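Local coordinates for recombination protein uvsY (Enterobacteria phage T4, PDB 4ZWS), which promotes assembly of the UvsX recombinase on single-stranded DNA, helps it displace bound gp32 and stimulates its enzymatic activities during viral DNA synthesis, at residues Glu8-Lys11 / Lys12-Ile16. Residues are numbered along the deposited sequence; the frame is centred on the assembly and turned at random.
Sequences EELK and KDVFI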
loop_
_atom_site.group_PDB
_atom_site.type_symbol
_atom_site.label_atom_id
_atom_site.label_comp_id
_atom_site.label_asym_id
_atom_site.label_seq_id
_atom_site.Cartn_x
_atom_site.Cartn_y
_atom_site.Cartn_z
ATOM N N GLU A 8 -27.372 12.387 -9.406
ATOM C CA GLU A 8 -28.752 12.065 -9.670
ATOM C C GLU A 8 -28.873 10.918 -10.665
ATOM O O GLU A 8 -29.709 10.022 -10.492
ATOM C CB GLU A 8 -29.484 13.312 -10.160
ATOM C CG GLU A 8 -30.945 13.308 -9.778
ATOM C CD GLU A 8 -31.154 13.063 -8.287
ATOM O OE1 GLU A 8 -30.387 13.623 -7.463
ATOM O OE2 GLU A 8 -32.074 12.275 -7.953
ATOM N N GLU A 9 -28.020 10.926 -11.682
ATOM C CA GLU A 9 -28.060 9.883 -12.696
ATOM C C GLU A 9 -27.731 8.497 -12.130
ATOM O O GLU A 9 -28.420 7.520 -12.441
ATOM C CB GLU A 9 -27.113 10.208 -13.839
ATOM C CG GLU A 9 -27.236 9.235 -14.986
ATOM C CD GLU A 9 -26.389 9.613 -16.184
ATOM O OE1 GLU A 9 -26.389 8.843 -17.168
ATOM O OE2 GLU A 9 -25.729 10.675 -16.147
ATOM N N LEU A 10 -26.669 8.402 -11.326
ATOM C CA LEU A 10 -26.303 7.128 -10.722
ATOM C C LEU A 10 -27.389 6.606 -9.790
ATOM O O LEU A 10 -27.695 5.404 -9.788
ATOM C CB LEU A 10 -24.999 7.244 -9.935
ATOM C CG LEU A 10 -24.495 5.923 -9.341
ATOM C CD1 LEU A 10 -24.149 4.929 -10.432
ATOM C CD2 LEU A 10 -23.326 6.131 -8.410
ATOM N N LYS A 11 -27.981 7.516 -9.020
ATOM C CA LYS A 11 -29.016 7.149 -8.058
ATOM C C LYS A 11 -30.178 6.479 -8.761
ATOM O O LYS A 11 -30.711 5.480 -8.296
ATOM C CB LYS A 11 -29.516 8.380 -7.303
ATOM C CG LYS A 11 -30.545 8.080 -6.239
ATOM C CD LYS A 11 -31.265 9.345 -5.831
ATOM C CE LYS A 11 -31.805 9.256 -4.432
ATOM N NZ LYS A 11 -32.552 10.490 -4.064
ATOM N N LYS A 12 -30.539 7.028 -9.912
ATOM C CA LYS A 12 -31.592 6.461 -10.724
ATOM C C LYS A 12 -31.142 5.108 -11.286
ATOM O O LYS A 12 -31.907 4.148 -11.266
ATOM C CB LYS A 12 -31.979 7.468 -11.817
ATOM C CG LYS A 12 -32.990 7.008 -12.839
ATOM C CD LYS A 12 -33.235 8.103 -13.874
ATOM C CE LYS A 12 -31.931 8.624 -14.531
ATOM N NZ LYS A 12 -31.107 7.621 -15.286
ATOM N N ASP A 13 -29.889 5.025 -11.732
ATOM C CA ASP A 13 -29.359 3.833 -12.407
ATOM C C ASP A 13 -29.266 2.577 -11.540
ATOM O O ASP A 13 -29.505 1.469 -12.021
ATOM C CB ASP A 13 -27.960 4.121 -12.954
ATOM C CG ASP A 13 -27.974 4.895 -14.258
ATOM O OD1 ASP A 13 -29.054 5.033 -14.879
ATOM O OD2 ASP A 13 -26.894 5.406 -14.637
ATOM N N VAL A 14 -28.878 2.748 -10.279
ATOM C CA VAL A 14 -28.575 1.605 -9.418
ATOM C C VAL A 14 -29.806 0.948 -8.812
ATOM O O VAL A 14 -29.709 -0.147 -8.259
ATOM C CB VAL A 14 -27.609 1.997 -8.273
ATOM C CG1 VAL A 14 -26.301 2.504 -8.848
ATOM C CG2 VAL A 14 -28.215 3.048 -7.378
ATOM N N PHE A 15 -30.960 1.599 -8.934
ATOM C CA PHE A 15 -32.207 1.028 -8.437
ATOM C C PHE A 15 -32.416 -0.342 -9.073
ATOM O O PHE A 15 -32.115 -0.543 -10.245
ATOM C CB PHE A 15 -33.393 1.952 -8.739
ATOM C CG PHE A 15 -34.704 1.425 -8.242
ATOM C CD1 PHE A 15 -35.042 1.521 -6.898
ATOM C CD2 PHE A 15 -35.600 0.816 -9.110
ATOM C CE1 PHE A 15 -36.258 1.019 -6.423
ATOM C CE2 PHE A 15 -36.820 0.305 -8.644
ATOM C CZ PHE A 15 -37.146 0.411 -7.300
ATOM N N ILE A 16 -32.885 -1.302 -8.286
ATOM C CA ILE A 16 -33.120 -2.642 -8.816
ATOM C C ILE A 16 -34.598 -3.010 -8.797
ATOM O O ILE A 16 -35.231 -3.002 -7.743
ATOM C CB ILE A 16 -32.355 -3.702 -8.018
ATOM C CG1 ILE A 16 -30.859 -3.385 -7.998
ATOM C CG2 ILE A 16 -32.629 -5.071 -8.586
ATOM C CD1 ILE A 16 -30.042 -4.304 -7.113
#
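Leu10 and Val14, one helical turn apart, meet through their methyl groups, CD1 of Leu10 lying 3.6 Å from CG1 of Val14, with the two side chains slanting across one another. Leu10 reaches this position with CG anti to its own backbone N (chi1 -176°) and CD1 leaning toward the following turn. Both residues are buried: Leu10 also packs on Trp35, Phe109 and Ala113, and against Leu36 of a neighbouring subunit, while Val14 rests on Met30 of that subunit. The backbone beneath is alpha-helical, Lys12 N donating to Glu8 O at 3.2 Å, Asp13 N to Glu9 O at 3.0 Å and Val14 N to Leu10 O at 2.9 Å. This is the C-terminal part of the short helix 3-14, which lies against the long helices 21-64 and 91-135 in this subunit of the homo-heptameric alpha barrel. Phe15 is no longer helical, and Arg120 donates hydrogen bonds to the carbonyl oxygens of Val14 and Phe15, from NE and NH2 respectively. On another side of the helix the carboxylates of Glu9 and Asp13 come together, Glu9 OE1 4.3 Å from Asp13 OD2, their planes turned 68° apart. Lys34 bridges the like charges with a salt bridge to each of these oxygens and should offset their repulsion; Lys38 also pairs with Glu9 OE1, and Trp35 NE1 donates to Asp13 OD2. The Lys12 chain is bent at its last two torsions, folding NZ back to a salt bridge with OD1 of Asp13 at 3.3 Å, whose hydrogen bond is weak.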